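Local coordinates for protein siderophore biosynthesis lipase/esterase, putative (Aspergillus fumigatus, PDB 6GUP) that hydrolyses the ester bonds of the siderophore fusarinine C, releasing fusarinine and iron, as an esterase of the alpha/beta-hydrolase clan, at residues 256-261 against 299-304. Sequence-based numbering, arbitrary orientation.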
ATOM      1  N   LEU A 256      -3.405  20.850  24.760  1.00 42.71           N
ATOM      2  CA  LEU A 256      -3.992  21.811  23.824  1.00 43.21           C
ATOM      3  C   LEU A 256      -5.063  22.626  24.536  1.00 43.61           C
ATOM      4  O   LEU A 256      -5.808  22.092  25.358  1.00 43.90           O
ATOM      5  CB  LEU A 256      -4.612  21.110  22.609  1.00 42.03           C
ATOM      6  CG  LEU A 256      -3.695  20.283  21.703  1.00 41.39           C
ATOM      7  CD1 LEU A 256      -4.495  19.736  20.531  1.00 40.63           C
ATOM      8  CD2 LEU A 256      -2.502  21.086  21.204  1.00 41.68           C
ATOM      9  N   SER A 257      -5.135  23.915  24.215  1.00 43.83           N
ATOM     10  CA  SER A 257      -6.104  24.820  24.833  1.00 44.47           C
ATOM     11  C   SER A 257      -7.512  24.584  24.295  1.00 44.16           C
ATOM     12  O   SER A 257      -7.696  23.944  23.256  1.00 40.13           O
ATOM     13  CB  SER A 257      -5.705  26.278  24.588  1.00 44.68           C
ATOM     14  OG  SER A 257      -5.801  26.610  23.213  1.00 43.74           O
ATOM     15  N   ASP A 258      -8.498  25.120  25.011  1.00 45.53           N
ATOM     16  CA  ASP A 258      -9.898  25.084  24.570  1.00 47.59           C
ATOM     17  C   ASP A 258     -10.123  25.874  23.277  1.00 48.41           C
ATOM     18  O   ASP A 258     -11.013  25.531  22.495  1.00 47.81           O
ATOM     19  CB  ASP A 258     -10.836  25.601  25.672  1.00 49.66           C
ATOM     20  CG  ASP A 258     -10.979  24.627  26.832  1.00 51.89           C
ATOM     21  OD1 ASP A 258     -11.117  23.407  26.594  1.00 53.95           O
ATOM     22  OD2 ASP A 258     -10.970  25.084  27.993  1.00 52.32           O
ATOM     23  N   GLU A 259      -9.323  26.920  23.059  1.00 50.18           N
ATOM     24  CA  GLU A 259      -9.330  27.649  21.785  1.00 52.68           C
ATOM     25  C   GLU A 259      -8.927  26.728  20.630  1.00 46.52           C
ATOM     26  O   GLU A 259      -9.576  26.721  19.586  1.00 44.32           O
ATOM     27  CB  GLU A 259      -8.391  28.865  21.824  1.00 60.74           C
ATOM     28  CG  GLU A 259      -8.755  29.945  20.810  1.00 70.48           C
ATOM     29  CD  GLU A 259      -7.547  30.659  20.229  1.00 76.80           C
ATOM     30  OE1 GLU A 259      -6.690  31.124  21.009  1.00 81.10           O
ATOM     31  OE2 GLU A 259      -7.460  30.761  18.985  1.00 77.77           O
ATOM     32  N   GLN A 260      -7.862  25.953  20.835  1.00 42.82           N
ATOM     33  CA  GLN A 260      -7.357  25.017  19.818  1.00 41.92           C
ATOM     34  C   GLN A 260      -8.310  23.850  19.545  1.00 38.53           C
ATOM     35  O   GLN A 260      -8.482  23.456  18.388  1.00 37.26           O
ATOM     36  CB  GLN A 260      -5.973  24.491  20.210  1.00 45.84           C
ATOM     37  CG  GLN A 260      -4.878  25.540  20.049  1.00 50.53           C
ATOM     38  CD  GLN A 260      -3.653  25.300  20.918  1.00 54.00           C
ATOM     39  OE1 GLN A 260      -3.646  24.444  21.803  1.00 52.29           O
ATOM     40  NE2 GLN A 260      -2.605  26.069  20.667  1.00 56.84           N
ATOM     41  N   LEU A 261      -8.923  23.307  20.597  1.00 36.13           N
ATOM     42  CA  LEU A 261      -9.948  22.263  20.446  1.00 35.97           C
ATOM     43  C   LEU A 261     -11.198  22.781  19.726  1.00 36.36           C
ATOM     44  O   LEU A 261     -11.866  22.019  19.027  1.00 36.94           O
ATOM     45  CB  LEU A 261     -10.337  21.670  21.806  1.00 36.11           C
ATOM     46  CG  LEU A 261      -9.247  20.917  22.575  1.00 36.38           C
ATOM     47  CD1 LEU A 261      -9.738  20.563  23.970  1.00 34.50           C
ATOM     48  CD2 LEU A 261      -8.801  19.665  21.834  1.00 38.38           C
ATOM     49  N   LEU A 299     -11.178  13.338  27.522  1.00 37.84           N
ATOM     50  CA  LEU A 299     -12.460  13.027  26.857  1.00 39.07           C
ATOM     51  C   LEU A 299     -13.546  14.076  27.115  1.00 37.24           C
ATOM     52  O   LEU A 299     -14.295  14.422  26.199  1.00 35.27           O
ATOM     53  CB  LEU A 299     -12.991  11.637  27.257  1.00 42.30           C
ATOM     54  CG  LEU A 299     -12.345  10.391  26.641  1.00 48.06           C
ATOM     55  CD1 LEU A 299     -13.058   9.137  27.127  1.00 52.87           C
ATOM     56  CD2 LEU A 299     -12.340  10.432  25.118  1.00 47.99           C
ATOM     57  N   SER A 300     -13.635  14.564  28.352  1.00 37.76           N
ATOM     58  CA  SER A 300     -14.619  15.595  28.713  1.00 38.78           C
ATOM     59  C   SER A 300     -14.342  16.926  28.013  1.00 36.74           C
ATOM     60  O   SER A 300     -15.276  17.622  27.612  1.00 35.75           O
ATOM     61  CB  SER A 300     -14.673  15.798  30.232  1.00 42.31           C
ATOM     62  OG  SER A 300     -13.404  16.152  30.751  1.00 44.44           O
ATOM     63  N   ARG A 301     -13.064  17.273  27.868  1.00 34.53           N
ATOM     64  CA  ARG A 301     -12.665  18.472  27.124  1.00 34.21           C
ATOM     65  C   ARG A 301     -12.962  18.353  25.622  1.00 33.17           C
ATOM     66  O   ARG A 301     -13.369  19.333  24.995  1.00 32.46           O
ATOM     67  CB  ARG A 301     -11.187  18.795  27.365  1.00 34.64           C
ATOM     68  CG  ARG A 301     -10.907  19.249  28.790  1.00 37.47           C
ATOM     69  CD  ARG A 301      -9.449  19.617  28.992  1.00 40.30           C
ATOM     70  NE  ARG A 301      -9.135  20.864  28.291  1.00 41.05           N
ATOM     71  CZ  ARG A 301      -8.157  21.054  27.399  1.00 43.36           C
ATOM     72  NH1 ARG A 301      -7.298  20.087  27.058  1.00 44.38           N
ATOM     73  NH2 ARG A 301      -8.022  22.259  26.848  1.00 44.87           N
ATOM     74  N   TRP A 302     -12.770  17.159  25.057  1.00 32.09           N
ATOM     75  CA  TRP A 302     -13.175  16.893  23.669  1.00 31.81           C
ATOM     76  C   TRP A 302     -14.698  16.917  23.520  1.00 31.87           C
ATOM     77  O   TRP A 302     -15.211  17.465  22.544  1.00 31.72           O
ATOM     78  CB  TRP A 302     -12.630  15.552  23.163  1.00 32.33           C
ATOM     79  CG  TRP A 302     -11.131  15.487  23.011  1.00 33.90           C
ATOM     80  CD1 TRP A 302     -10.234  16.516  23.131  1.00 34.69           C
ATOM     81  CD2 TRP A 302     -10.364  14.327  22.675  1.00 34.44           C
ATOM     82  NE1 TRP A 302      -8.957  16.061  22.910  1.00 35.63           N
ATOM     83  CE2 TRP A 302      -9.006  14.721  22.625  1.00 34.78           C
ATOM     84  CE3 TRP A 302     -10.689  12.988  22.418  1.00 35.06           C
ATOM     85  CZ2 TRP A 302      -7.976  13.823  22.329  1.00 34.22           C
ATOM     86  CZ3 TRP A 302      -9.661  12.095  22.124  1.00 35.18           C
ATOM     87  CH2 TRP A 302      -8.320  12.520  22.081  1.00 34.52           C
ATOM     88  N   ARG A 303     -15.407  16.325  24.483  1.00 31.87           N
ATOM     89  CA  ARG A 303     -16.874  16.364  24.505  1.00 32.72           C
ATOM     90  C   ARG A 303     -17.394  17.799  24.525  1.00 32.75           C
ATOM     91  O   ARG A 303     -18.237  18.167  23.705  1.00 31.91           O
ATOM     92  CB  ARG A 303     -17.438  15.587  25.707  1.00 34.01           C
ATOM     93  CG  ARG A 303     -18.944  15.749  25.883  1.00 35.97           C
ATOM     94  CD  ARG A 303     -19.549  14.776  26.879  1.00 39.46           C
ATOM     95  NE  ARG A 303     -21.003  14.938  26.926  1.00 45.06           N
ATOM     96  CZ  ARG A 303     -21.858  14.127  27.553  1.00 49.55           C
ATOM     97  NH1 ARG A 303     -21.434  13.051  28.217  1.00 50.45           N
ATOM     98  NH2 ARG A 303     -23.162  14.396  27.512  1.00 51.26           N
ATOM     99  N   ASN A 304     -16.885  18.594  25.463  1.00 34.14           N
ATOM    100  CA  ASN A 304     -17.311  19.989  25.627  1.00 36.34           C
ATOM    101  C   ASN A 304     -16.945  20.873  24.429  1.00 35.97           C
ATOM    102  O   ASN A 304     -17.697  21.788  24.086  1.00 36.25           O
ATOM    103  CB  ASN A 304     -16.745  20.583  26.924  1.00 41.07           C
ATOM    104  CG  ASN A 304     -17.384  19.991  28.173  1.00 45.16           C
ATOM    105  OD1 ASN A 304     -18.598  19.781  28.228  1.00 45.94           O
ATOM    106  ND2 ASN A 304     -16.568  19.729  29.188  1.00 47.56           N
TER
HETATM  107  O   HOH W   1     -13.230  21.789  26.070  1.00 41.49           O
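R301 of helix 295-307 brings its guanidinium to the carbonyl oxygen of L256, just ahead of helix 258-262. Its CB lies 4.1 Å from L261 CD1, at the margin of apolar contact. The chain then extends through chi2 and bends at chi3 (71°), which sets the position of NE; this nitrogen stays near D258 OD1, at 3.6 Å, without a hydrogen bond. The guanidinium, centred on CZ, has L261 CD1 over one face, 3.6 Å from the plane and offset toward the rim. R301 NH2 donates to L256 O at 2.7 Å, with an N-H...O angle of 155° and the acceptor in the guanidinium plane. R301 NH1 adds a weak bond to the same oxygen, so both terminal nitrogens converge on one acceptor. NH2 also pairs with D258 OD1 in a salt bridge whose hydrogen bond is weak, at 3.3 Å; the carboxylate plane is turned 53° from the guanidinium. A water donates to both D258 OD1 and R301 O, tying the carboxylate to the backbone of the other helix as well.

Beside this polar grip, L261 CD2 packs at 3.7 Å from W302 CD1. The L256 carbonyl immediately precedes the N-cap S257, whose hydroxyl accepts from Q260 N while Q260 OE1 accepts from S257 N, a capping box. In the fold, W302 stacks on F265, meets F252 and F282, and touches V280, so the contact joins the short helix 258-262 to helix 295-307 where that helix packs on strand 278-283 of the central sheet.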